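Adenosyl-chloride synthase (Thermotoga maritima, PDB 2ZBV) probably uses S-adenosyl-L-methionine as a SAM hydrolase or halogenase, forming an adenosyl product such as the chloride, and binds adenosine. Local coordinates at residues S54-D68 / D85-V99. Sequence-based numbering, arbitrary orientation.
Sequences SLDFPPSTVFLVVVD and DQYFVAPDNGVLTVV. With ADN (adenosine), chain D.
Strands 62-66 and 87-91 run parallel, axes 19° apart, with Phe63 bonded through its N to Tyr87 O and through its O to Val89 N, whose own carbonyl accepts from Val65 N. At the N-terminal end of the pair, Gln86 reaches the consecutive turns Ser54 to Phe57 and Pro58 to Thr61: NE2 donates to Ser54 O at 3.2 Å, close to the amide plane, and weakly to Pro58 O. Phe57 N approaches Ser54 O from the opposite face of that carbonyl, while Gln86 OE1 is held by Asn84. The same amide meets the Phe63 ring edge (Gln86 CD to Phe63 CE2 3.6 Å), planes 72° apart. With an alanine here, Ser54 O would probably lose one of two donors, Asn84 its acceptor and the Phe63 edge its packing, freeing both turns to shift. Phe63 and Phe88 lie side by side, planes at 8° but slid apart, centroids 4.8 Å away; Val99 CG2 sits over a Phe88 face. Toward the C-terminal ends, Val65 CG1 reaches Val95 CG2 at 3.6 Å. Asn93 ND2 donates in plane to Val67 O (2.8 Å), its OD1 closes an Asx turn with Val95 N, and a water links ND2 to Asp68 OD1. Asp68 pairs with Arg75, and its N binds adenosine O3' at 2.8 Å; Asp7, Thr125 and the third subunit's Val242, Leu244 and Asn182 complete the site. These central strands of the six-stranded mixed sheet are flanked by 2-6 and 77-82, and helix 127-140 packs on Leu64 and Val89.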
loop_
_atom_site.group_PDB
_atom_site.type_symbol
_atom_site.label_atom_id
_atom_site.label_comp_id
_atom_site.label_asym_id
_atom_site.label_seq_id
_atom_site.Cartn_x
_atom_site.Cartn_y
_atom_site.Cartn_z
ATOM N N SER A 54 16.612 3.432 7.589
ATOM C CA SER A 54 17.175 2.991 8.873
ATOM C C SER A 54 17.628 4.141 9.757
ATOM O O SER A 54 17.710 3.995 10.977
ATOM C CB SER A 54 18.364 2.040 8.655
ATOM O OG SER A 54 19.485 2.715 8.113
ATOM N N LEU A 55 17.929 5.277 9.136
ATOM C CA LEU A 55 18.364 6.452 9.874
ATOM C C LEU A 55 17.276 6.941 10.828
ATOM O O LEU A 55 17.568 7.597 11.833
ATOM C CB LEU A 55 18.727 7.579 8.902
ATOM C CG LEU A 55 20.044 7.453 8.135
ATOM C CD1 LEU A 55 20.083 8.525 7.051
ATOM C CD2 LEU A 55 21.230 7.610 9.095
ATOM N N ASP A 56 16.023 6.629 10.519
ATOM C CA ASP A 56 14.927 7.077 11.372
ATOM C C ASP A 56 14.362 6.013 12.324
ATOM O O ASP A 56 13.428 6.280 13.076
ATOM C CB ASP A 56 13.824 7.690 10.504
ATOM C CG ASP A 56 14.266 9.005 9.854
ATOM O OD1 ASP A 56 14.696 9.900 10.603
ATOM O OD2 ASP A 56 14.190 9.147 8.610
ATOM N N PHE A 57 14.924 4.809 12.281
ATOM C CA PHE A 57 14.497 3.731 13.176
ATOM C C PHE A 57 15.463 3.740 14.361
ATOM O O PHE A 57 16.635 4.072 14.211
ATOM C CB PHE A 57 14.545 2.374 12.463
ATOM C CG PHE A 57 13.343 2.098 11.598
ATOM C CD1 PHE A 57 12.328 1.261 12.047
ATOM C CD2 PHE A 57 13.227 2.676 10.336
ATOM C CE1 PHE A 57 11.210 0.996 11.254
ATOM C CE2 PHE A 57 12.112 2.422 9.530
ATOM C CZ PHE A 57 11.099 1.577 9.990
ATOM N N PRO A 58 14.982 3.375 15.558
ATOM C CA PRO A 58 15.840 3.364 16.745
ATOM C C PRO A 58 16.797 2.181 16.829
ATOM O O PRO A 58 16.687 1.217 16.068
ATOM C CB PRO A 58 14.828 3.359 17.885
ATOM C CG PRO A 58 13.749 2.464 17.337
ATOM C CD PRO A 58 13.601 2.986 15.902
ATOM N N PRO A 59 17.777 2.256 17.746
ATOM C CA PRO A 59 18.719 1.140 17.882
ATOM C C PRO A 59 17.906 -0.070 18.324
ATOM O O PRO A 59 16.843 0.094 18.917
ATOM C CB PRO A 59 19.684 1.627 18.964
ATOM C CG PRO A 59 18.839 2.556 19.781
ATOM C CD PRO A 59 18.079 3.321 18.718
ATOM N N SER A 60 18.399 -1.268 18.016
ATOM C CA SER A 60 17.732 -2.528 18.358
ATOM C C SER A 60 16.629 -2.924 17.386
ATOM O O SER A 60 15.992 -3.961 17.554
ATOM C CB SER A 60 17.159 -2.484 19.778
ATOM O OG SER A 60 18.201 -2.503 20.738
ATOM N N THR A 61 16.397 -2.092 16.376
ATOM C CA THR A 61 15.384 -2.389 15.376
ATOM C C THR A 61 15.906 -3.560 14.559
ATOM O O THR A 61 17.099 -3.643 14.285
ATOM C CB THR A 61 15.169 -1.203 14.401
ATOM O OG1 THR A 61 14.705 -0.054 15.121
ATOM C CG2 THR A 61 14.152 -1.576 13.330
ATOM N N VAL A 62 15.007 -4.469 14.193
ATOM C CA VAL A 62 15.357 -5.617 13.366
ATOM C C VAL A 62 14.757 -5.353 11.982
ATOM O O VAL A 62 13.560 -5.134 11.856
ATOM C CB VAL A 62 14.755 -6.932 13.915
ATOM C CG1 VAL A 62 15.007 -8.062 12.927
ATOM C CG2 VAL A 62 15.383 -7.279 15.273
ATOM N N PHE A 63 15.596 -5.365 10.953
ATOM C CA PHE A 63 15.136 -5.121 9.593
ATOM C C PHE A 63 15.009 -6.412 8.789
ATOM O O PHE A 63 15.944 -7.208 8.717
ATOM C CB PHE A 63 16.101 -4.170 8.879
ATOM C CG PHE A 63 16.104 -2.770 9.440
ATOM C CD1 PHE A 63 15.210 -1.812 8.966
ATOM C CD2 PHE A 63 17.003 -2.411 10.445
ATOM C CE1 PHE A 63 15.209 -0.506 9.482
ATOM C CE2 PHE A 63 17.012 -1.106 10.970
ATOM C CZ PHE A 63 16.107 -0.155 10.482
ATOM N N LEU A 64 13.840 -6.617 8.199
ATOM C CA LEU A 64 13.585 -7.795 7.373
ATOM C C LEU A 64 13.695 -7.295 5.940
ATOM O O LEU A 64 12.799 -6.617 5.451
ATOM C CB LEU A 64 12.186 -8.326 7.658
ATOM C CG LEU A 64 11.656 -9.489 6.812
ATOM C CD1 LEU A 64 12.620 -10.668 6.821
ATOM C CD2 LEU A 64 10.305 -9.888 7.390
ATOM N N VAL A 65 14.808 -7.612 5.283
ATOM C CA VAL A 65 15.058 -7.128 3.934
ATOM C C VAL A 65 15.121 -8.271 2.935
ATOM O O VAL A 65 16.082 -9.036 2.916
ATOM C CB VAL A 65 16.386 -6.344 3.888
ATOM C CG1 VAL A 65 16.541 -5.635 2.540
ATOM C CG2 VAL A 65 16.432 -5.352 5.046
ATOM N N VAL A 66 14.099 -8.370 2.094
ATOM C CA VAL A 66 14.046 -9.448 1.129
ATOM C C VAL A 66 13.826 -9.056 -0.331
ATOM O O VAL A 66 12.691 -8.925 -0.799
ATOM C CB VAL A 66 12.963 -10.492 1.526
ATOM C CG1 VAL A 66 13.066 -11.720 0.627
ATOM C CG2 VAL A 66 13.139 -10.905 2.986
ATOM N N VAL A 67 14.941 -8.857 -1.026
ATOM C CA VAL A 67 14.990 -8.578 -2.468
ATOM C C VAL A 67 15.985 -9.698 -2.729
ATOM O O VAL A 67 17.201 -9.532 -2.586
ATOM C CB VAL A 67 15.595 -7.206 -2.774
ATOM C CG1 VAL A 67 15.624 -6.980 -4.286
ATOM C CG2 VAL A 67 14.766 -6.121 -2.096
ATOM N N ASP A 68 15.447 -10.849 -3.104
ATOM C CA ASP A 68 16.247 -12.056 -3.218
ATOM C C ASP A 68 16.095 -12.868 -4.510
ATOM O O ASP A 68 15.508 -13.943 -4.509
ATOM C CB ASP A 68 15.866 -12.877 -1.975
ATOM C CG ASP A 68 16.721 -14.088 -1.758
ATOM O OD1 ASP A 68 17.851 -14.151 -2.288
ATOM O OD2 ASP A 68 16.245 -14.971 -1.012
ATOM N N ASP A 85 24.016 -0.648 16.541
ATOM C CA ASP A 85 23.077 -1.532 17.219
ATOM C C ASP A 85 21.777 -1.864 16.503
ATOM O O ASP A 85 20.731 -1.966 17.140
ATOM C CB ASP A 85 22.753 -0.980 18.607
ATOM C CG ASP A 85 23.909 -1.127 19.572
ATOM O OD1 ASP A 85 23.864 -0.495 20.653
ATOM O OD2 ASP A 85 24.857 -1.882 19.252
ATOM N N GLN A 86 21.833 -2.031 15.187
ATOM C CA GLN A 86 20.636 -2.409 14.441
ATOM C C GLN A 86 20.864 -3.787 13.823
ATOM O O GLN A 86 22.004 -4.177 13.556
ATOM C CB GLN A 86 20.313 -1.381 13.353
ATOM C CG GLN A 86 19.843 -0.048 13.906
ATOM C CD GLN A 86 19.354 0.889 12.822
ATOM O OE1 GLN A 86 19.961 0.988 11.760
ATOM N NE2 GLN A 86 18.257 1.596 13.095
ATOM N N TYR A 87 19.778 -4.514 13.586
ATOM C CA TYR A 87 19.879 -5.858 13.024
ATOM C C TYR A 87 19.243 -5.976 11.641
ATOM O O TYR A 87 18.183 -5.399 11.389
ATOM C CB TYR A 87 19.238 -6.851 13.989
ATOM C CG TYR A 87 19.900 -6.853 15.350
ATOM C CD1 TYR A 87 21.071 -7.580 15.577
ATOM C CD2 TYR A 87 19.378 -6.099 16.404
ATOM C CE1 TYR A 87 21.710 -7.558 16.822
ATOM C CE2 TYR A 87 20.009 -6.067 17.653
ATOM C CZ TYR A 87 21.174 -6.800 17.854
ATOM O OH TYR A 87 21.808 -6.767 19.079
ATOM N N PHE A 88 19.899 -6.734 10.759
ATOM C CA PHE A 88 19.425 -6.933 9.388
ATOM C C PHE A 88 19.376 -8.396 8.986
ATOM O O PHE A 88 20.404 -9.069 8.925
ATOM C CB PHE A 88 20.324 -6.187 8.408
ATOM C CG PHE A 88 20.416 -4.717 8.679
ATOM C CD1 PHE A 88 19.553 -3.822 8.049
ATOM C CD2 PHE A 88 21.328 -4.227 9.612
ATOM C CE1 PHE A 88 19.593 -2.455 8.349
ATOM C CE2 PHE A 88 21.377 -2.859 9.918
ATOM C CZ PHE A 88 20.508 -1.975 9.287
ATOM N N VAL A 89 18.166 -8.869 8.715
ATOM C CA VAL A 89 17.918 -10.236 8.285
ATOM C C VAL A 89 17.746 -10.161 6.768
ATOM O O VAL A 89 16.772 -9.580 6.279
ATOM C CB VAL A 89 16.630 -10.766 8.929
ATOM C CG1 VAL A 89 16.359 -12.201 8.469
ATOM C CG2 VAL A 89 16.752 -10.682 10.446
ATOM N N ALA A 90 18.686 -10.742 6.026
ATOM C CA ALA A 90 18.628 -10.671 4.572
ATOM C C ALA A 90 19.513 -11.671 3.832
ATOM O O ALA A 90 20.337 -12.368 4.430
ATOM C CB ALA A 90 19.005 -9.264 4.133
ATOM N N PRO A 91 19.333 -11.765 2.505
ATOM C CA PRO A 91 20.156 -12.686 1.722
ATOM C C PRO A 91 21.519 -12.029 1.543
ATOM O O PRO A 91 21.627 -10.798 1.535
ATOM C CB PRO A 91 19.389 -12.802 0.406
ATOM C CG PRO A 91 18.733 -11.456 0.278
ATOM C CD PRO A 91 18.226 -11.230 1.687
ATOM N N ASP A 92 22.557 -12.845 1.412
ATOM C CA ASP A 92 23.912 -12.335 1.227
ATOM C C ASP A 92 24.137 -12.000 -0.255
ATOM O O ASP A 92 24.956 -12.630 -0.924
ATOM C CB ASP A 92 24.927 -13.391 1.704
ATOM C CG ASP A 92 26.366 -12.943 1.535
ATOM O OD1 ASP A 92 26.664 -11.759 1.812
ATOM O OD2 ASP A 92 27.206 -13.776 1.134
ATOM N N ASN A 93 23.408 -11.009 -0.765
ATOM C CA ASN A 93 23.534 -10.625 -2.171
ATOM C C ASN A 93 23.948 -9.174 -2.385
ATOM O O ASN A 93 23.860 -8.661 -3.500
ATOM C CB ASN A 93 22.215 -10.877 -2.906
ATOM C CG ASN A 93 21.066 -10.058 -2.335
ATOM O OD1 ASN A 93 21.277 -9.158 -1.515
ATOM N ND2 ASN A 93 19.849 -10.367 -2.765
ATOM N N GLY A 94 24.386 -8.506 -1.322
ATOM C CA GLY A 94 24.809 -7.125 -1.460
ATOM C C GLY A 94 23.778 -6.081 -1.055
ATOM O O GLY A 94 24.095 -4.893 -1.022
ATOM N N VAL A 95 22.551 -6.498 -0.746
ATOM C CA VAL A 95 21.528 -5.531 -0.351
ATOM C C VAL A 95 21.913 -4.755 0.924
ATOM O O VAL A 95 21.490 -3.611 1.118
ATOM C CB VAL A 95 20.128 -6.208 -0.181
ATOM C CG1 VAL A 95 20.108 -7.160 1.029
ATOM C CG2 VAL A 95 19.055 -5.133 -0.042
ATOM N N LEU A 96 22.741 -5.360 1.777
ATOM C CA LEU A 96 23.171 -4.702 3.016
ATOM C C LEU A 96 24.459 -3.903 2.847
ATOM O O LEU A 96 25.060 -3.472 3.834
ATOM C CB LEU A 96 23.371 -5.734 4.131
ATOM C CG LEU A 96 22.141 -6.564 4.513
ATOM C CD1 LEU A 96 22.483 -7.503 5.665
ATOM C CD2 LEU A 96 20.989 -5.629 4.889
ATOM N N THR A 97 24.873 -3.699 1.600
ATOM C CA THR A 97 26.101 -2.968 1.300
ATOM C C THR A 97 26.200 -1.572 1.916
ATOM O O THR A 97 27.211 -1.242 2.549
ATOM C CB THR A 97 26.307 -2.825 -0.223
ATOM O OG1 THR A 97 26.587 -4.105 -0.792
ATOM C CG2 THR A 97 27.465 -1.884 -0.528
ATOM N N VAL A 98 25.162 -0.756 1.737
ATOM C CA VAL A 98 25.188 0.608 2.252
ATOM C C VAL A 98 25.177 0.709 3.780
ATOM O O VAL A 98 25.982 1.444 4.348
ATOM C CB VAL A 98 24.034 1.462 1.655
ATOM C CG1 VAL A 98 24.239 2.937 2.013
ATOM C CG2 VAL A 98 23.989 1.297 0.128
ATOM N N VAL A 99 24.286 -0.011 4.459
ATOM C CA VAL A 99 24.274 0.063 5.921
ATOM C C VAL A 99 25.602 -0.439 6.493
ATOM O O VAL A 99 26.116 0.121 7.462
ATOM C CB VAL A 99 23.128 -0.758 6.551
ATOM C CG1 VAL A 99 21.800 -0.058 6.312
ATOM C CG2 VAL A 99 23.118 -2.181 5.981
HETATM O "O5'" ADN D . 11.418 -15.309 -2.382
HETATM C "C5'" ADN D . 11.117 -13.942 -2.681
HETATM C "C4'" ADN D . 12.067 -13.439 -3.766
HETATM O "O4'" ADN D . 11.916 -14.178 -5.016
HETATM C "C3'" ADN D . 11.833 -11.954 -4.130
HETATM O "O3'" ADN D . 12.637 -11.100 -3.319
HETATM C "C2'" ADN D . 12.190 -11.904 -5.632
HETATM O "O2'" ADN D . 13.292 -11.032 -5.884
HETATM C "C1'" ADN D . 12.513 -13.343 -6.030
HETATM N N9 ADN D . 11.938 -13.641 -7.353
HETATM C C8 ADN D . 10.595 -13.735 -7.655
HETATM N N7 ADN D . 10.432 -14.004 -8.914
HETATM C C5 ADN D . 11.641 -14.101 -9.508
HETATM C C6 ADN D . 12.089 -14.366 -10.833
HETATM N N6 ADN D . 11.177 -14.601 -11.854
HETATM N N1 ADN D . 13.419 -14.385 -11.070
HETATM C C2 ADN D . 14.322 -14.161 -10.094
HETATM N N3 ADN D . 13.942 -13.909 -8.837
HETATM C C4 ADN D . 12.631 -13.870 -8.507
HETATM O O HOH W 1 19.405 -12.939 -3.840
#